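Local coordinates for protein oxidized polyvinyl alcohol hydrolase (Pseudomonas sp. VM15C, PDB 3WWC) that hydrolyses beta-diketones such as 4,6-nonanedione and cleaves oxidized polyvinyl alcohol in the second step of polyvinyl alcohol degradation, at residues Trp142-Glu146 against Arg185-Arg190. The protein carries 1 engineered substitution. Numbering follows the deposited sequence.
Sequences WKNDE and RALLFR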
ATOM      1  N   TRP A 142       2.041  15.973  10.075  1.00 12.24           N
ATOM      2  CA  TRP A 142       2.291  14.717   9.394  1.00 11.45           C
ATOM      3  C   TRP A 142       3.233  14.859   8.234  1.00 12.49           C
ATOM      4  O   TRP A 142       3.521  13.881   7.549  1.00 12.14           O
ATOM      5  CB  TRP A 142       0.946  14.080   8.990  1.00  9.72           C
ATOM      6  CG  TRP A 142       0.041  13.946  10.208  1.00 10.32           C
ATOM      7  CD1 TRP A 142      -1.213  14.481  10.347  1.00  9.47           C
ATOM      8  CD2 TRP A 142       0.299  13.213  11.437  1.00 10.35           C
ATOM      9  NE1 TRP A 142      -1.764  14.125  11.565  1.00 11.02           N
ATOM     10  CE2 TRP A 142      -0.854  13.348  12.250  1.00 10.08           C
ATOM     11  CE3 TRP A 142       1.376  12.439  11.901  1.00 11.97           C
ATOM     12  CZ2 TRP A 142      -0.962  12.735  13.522  1.00 10.79           C
ATOM     13  CZ3 TRP A 142       1.271  11.823  13.143  1.00 11.49           C
ATOM     14  CH2 TRP A 142       0.097  11.980  13.950  1.00 11.28           C
ATOM     15  N   LYS A 143       3.745  16.067   7.994  1.00 12.30           N
ATOM     16  CA  LYS A 143       4.753  16.228   6.950  1.00 12.47           C
ATOM     17  C   LYS A 143       5.994  15.423   7.294  1.00 13.47           C
ATOM     18  O   LYS A 143       6.696  14.997   6.405  1.00 16.48           O
ATOM     19  CB  LYS A 143       5.196  17.688   6.782  1.00 11.17           C
ATOM     20  CG  LYS A 143       4.215  18.477   6.057  1.00 12.93           C
ATOM     21  CD  LYS A 143       4.696  19.943   5.995  1.00 15.78           C
ATOM     22  CE  LYS A 143       3.886  20.719   5.004  1.00 17.22           C
ATOM     23  NZ  LYS A 143       4.490  22.095   4.948  1.00 21.03           N
ATOM     24  N   ASN A 144       6.301  15.196   8.567  1.00 14.47           N
ATOM     25  CA  ASN A 144       7.495  14.398   8.761  1.00 17.14           C
ATOM     26  C   ASN A 144       7.381  13.424   9.927  1.00 17.03           C
ATOM     27  O   ASN A 144       8.365  13.108  10.594  1.00 19.33           O
ATOM     28  CB  ASN A 144       8.767  15.289   8.842  1.00 21.02           C
ATOM     29  CG  ASN A 144       9.260  15.793   7.424  1.00 24.70           C
ATOM     30  OD1 ASN A 144       9.863  15.046   6.643  1.00 24.58           O
ATOM     31  ND2 ASN A 144       8.981  17.072   7.115  1.00 24.79           N
ATOM     32  N   ASP A 145       6.167  12.944  10.147  1.00 13.58           N
ATOM     33  CA  ASP A 145       5.870  11.932  11.144  1.00 12.94           C
ATOM     34  C   ASP A 145       5.057  10.891  10.357  1.00 11.86           C
ATOM     35  O   ASP A 145       4.008  11.225   9.802  1.00 10.88           O
ATOM     36  CB  ASP A 145       5.024  12.499  12.288  1.00 13.40           C
ATOM     37  CG  ASP A 145       4.809  11.486  13.423  1.00 17.79           C
ATOM     38  OD1 ASP A 145       4.492  10.277  13.196  1.00 14.21           O
ATOM     39  OD2 ASP A 145       4.926  11.924  14.583  1.00 22.98           O
ATOM     40  N   GLU A 146       5.548   9.652  10.353  1.00 11.39           N
ATOM     41  CA  GLU A 146       4.929   8.558   9.596  1.00 10.49           C
ATOM     42  C   GLU A 146       3.501   8.321   9.984  1.00 10.55           C
ATOM     43  O   GLU A 146       2.697   7.867   9.164  1.00  9.98           O
ATOM     44  CB  GLU A 146       5.734   7.264   9.788  1.00 10.85           C
ATOM     45  CG  GLU A 146       5.685   6.728  11.212  1.00  9.85           C
ATOM     46  CD  GLU A 146       6.576   5.498  11.412  1.00 12.33           C
ATOM     47  OE1 GLU A 146       6.650   4.662  10.498  1.00 11.70           O
ATOM     48  OE2 GLU A 146       7.209   5.361  12.493  1.00 13.96           O
ATOM     49  N   ARG A 185       2.682   5.337   1.561  1.00  7.29           N
ATOM     50  CA  ARG A 185       3.199   6.068   2.724  1.00  7.13           C
ATOM     51  C   ARG A 185       4.192   5.237   3.536  1.00  8.20           C
ATOM     52  O   ARG A 185       5.272   5.712   3.932  1.00  8.40           O
ATOM     53  CB  ARG A 185       2.073   6.500   3.653  1.00  7.95           C
ATOM     54  CG  ARG A 185       2.613   7.350   4.836  1.00  7.80           C
ATOM     55  CD  ARG A 185       1.436   8.009   5.624  1.00  7.63           C
ATOM     56  NE  ARG A 185       1.968   8.952   6.612  1.00  8.77           N
ATOM     57  CZ  ARG A 185       2.113  10.254   6.398  1.00  8.49           C
ATOM     58  NH1 ARG A 185       1.786  10.800   5.208  1.00  8.52           N
ATOM     59  NH2 ARG A 185       2.531  11.022   7.421  1.00  9.59           N
ATOM     60  N   ALA A 186       3.858   3.969   3.726  1.00  7.71           N
ATOM     61  CA  ALA A 186       4.728   3.089   4.515  1.00  7.46           C
ATOM     62  C   ALA A 186       6.060   2.881   3.830  1.00  8.51           C
ATOM     63  O   ALA A 186       7.120   2.794   4.512  1.00  8.62           O
ATOM     64  CB  ALA A 186       4.026   1.740   4.714  1.00  7.67           C
ATOM     65  N   LEU A 187       6.067   2.748   2.509  1.00  7.68           N
ATOM     66  CA  LEU A 187       7.336   2.555   1.789  1.00  8.62           C
ATOM     67  C   LEU A 187       8.200   3.808   1.868  1.00  9.71           C
ATOM     68  O   LEU A 187       9.426   3.707   1.915  1.00 11.03           O
ATOM     69  CB  LEU A 187       7.065   2.210   0.317  1.00  8.99           C
ATOM     70  CG  LEU A 187       6.391   0.865   0.118  1.00  8.65           C
ATOM     71  CD1 LEU A 187       5.933   0.797  -1.337  1.00 11.81           C
ATOM     72  CD2 LEU A 187       7.367  -0.289   0.477  1.00 11.19           C
ATOM     73  N   LEU A 188       7.571   4.982   1.930  1.00  8.30           N
ATOM     74  CA  LEU A 188       8.352   6.219   1.943  1.00  8.76           C
ATOM     75  C   LEU A 188       8.921   6.505   3.303  1.00 10.43           C
ATOM     76  O   LEU A 188      10.001   7.107   3.407  1.00 11.93           O
ATOM     77  CB  LEU A 188       7.464   7.412   1.496  1.00  9.13           C
ATOM     78  CG  LEU A 188       7.075   7.323   0.018  1.00  8.59           C
ATOM     79  CD1 LEU A 188       5.924   8.300  -0.262  1.00  9.07           C
ATOM     80  CD2 LEU A 188       8.328   7.628  -0.864  1.00 10.18           C
ATOM     81  N   PHE A 189       8.223   6.068   4.350  1.00  9.98           N
ATOM     82  CA  PHE A 189       8.686   6.320   5.721  1.00  9.26           C
ATOM     83  C   PHE A 189       9.415   5.163   6.356  1.00 10.04           C
ATOM     84  O   PHE A 189      10.157   5.383   7.337  1.00 11.82           O
ATOM     85  CB  PHE A 189       7.526   6.683   6.673  1.00  8.36           C
ATOM     86  CG  PHE A 189       7.074   8.138   6.587  1.00  9.84           C
ATOM     87  CD1 PHE A 189       7.665   9.121   7.362  1.00 10.10           C
ATOM     88  CD2 PHE A 189       5.993   8.468   5.797  1.00  9.83           C
ATOM     89  CE1 PHE A 189       7.163  10.423   7.350  1.00 10.58           C
ATOM     90  CE2 PHE A 189       5.476   9.787   5.779  1.00 10.16           C
ATOM     91  CZ  PHE A 189       6.075  10.762   6.573  1.00  8.91           C
ATOM     92  N   ARG A 190       9.225   3.931   5.860  1.00  8.32           N
ATOM     93  CA  ARG A 190       9.869   2.776   6.488  1.00  8.41           C
ATOM     94  C   ARG A 190      10.626   1.942   5.450  1.00  8.06           C
ATOM     95  O   ARG A 190      10.590   0.715   5.444  1.00  8.45           O
ATOM     96  CB  ARG A 190       8.784   1.948   7.203  1.00  7.74           C
ATOM     97  CG  ARG A 190       8.359   2.600   8.514  1.00  8.48           C
ATOM     98  CD  ARG A 190       9.434   2.405   9.600  1.00 10.10           C
ATOM     99  NE  ARG A 190       8.873   2.893  10.845  1.00 11.08           N
ATOM    100  CZ  ARG A 190       9.283   2.543  12.068  1.00 12.13           C
ATOM    101  NH1 ARG A 190      10.295   1.698  12.231  1.00 14.35           N
ATOM    102  NH2 ARG A 190       8.645   2.996  13.135  1.00 14.43           N
TER
HETATM  103  O   HOH W   1       2.370  13.600   4.978  1.00 12.16           O
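One arginine on a helix of an alpha/beta-hydrolase core can bind several backbone carbonyls of a largely irregular loop, and oxidized polyvinyl alcohol hydrolase gives a clear example. Helix 178-189 comes directly after strand 170-176 and the position probably held by the nucleophile, as in relatives, which is Ala177 in this engineered variant; its C-terminal end receives the loop that leads into helix 148-160. Arg185, buried and with chi1 to chi3 all t, sends its guanidinium across the gap. Arg185 NE donates to Glu146 O at 2.9 Å in an almost straight hydrogen bond, while Arg185 NH2 donates to Trp142 O at 3.0 Å and, weakly, to Asp145 O at 2.8 Å. Three carbonyls thus converge on the edge of one planar cation, so this part of the contact is made to the loop backbone. A water accepts from Arg185 NH1 (2.9 Å) and lies 2.8 Å from Trp142 O. Ala186, Leu187 and Leu188 face the interior instead, where Leu187 meets Leu173 of the central sheet and Phe286 of helix 275-288. One turn on from Arg185, Phe189 again points toward the loop. One face of its ring lies against the Glu146 backbone, with Glu146 CA 3.5 Å from the Phe189 ring centroid in a CH-pi contact, and Pro237 also touches this side chain. Past the helix end, Arg190 meets the Glu146 carboxylate, which Ser150 also engages through OE1. The resulting salt bridge is two-pronged: Arg190 NE donates to Glu146 OE1 at 2.9 Å, and Arg190 NH2 to Glu146 OE2 at 2.8 Å.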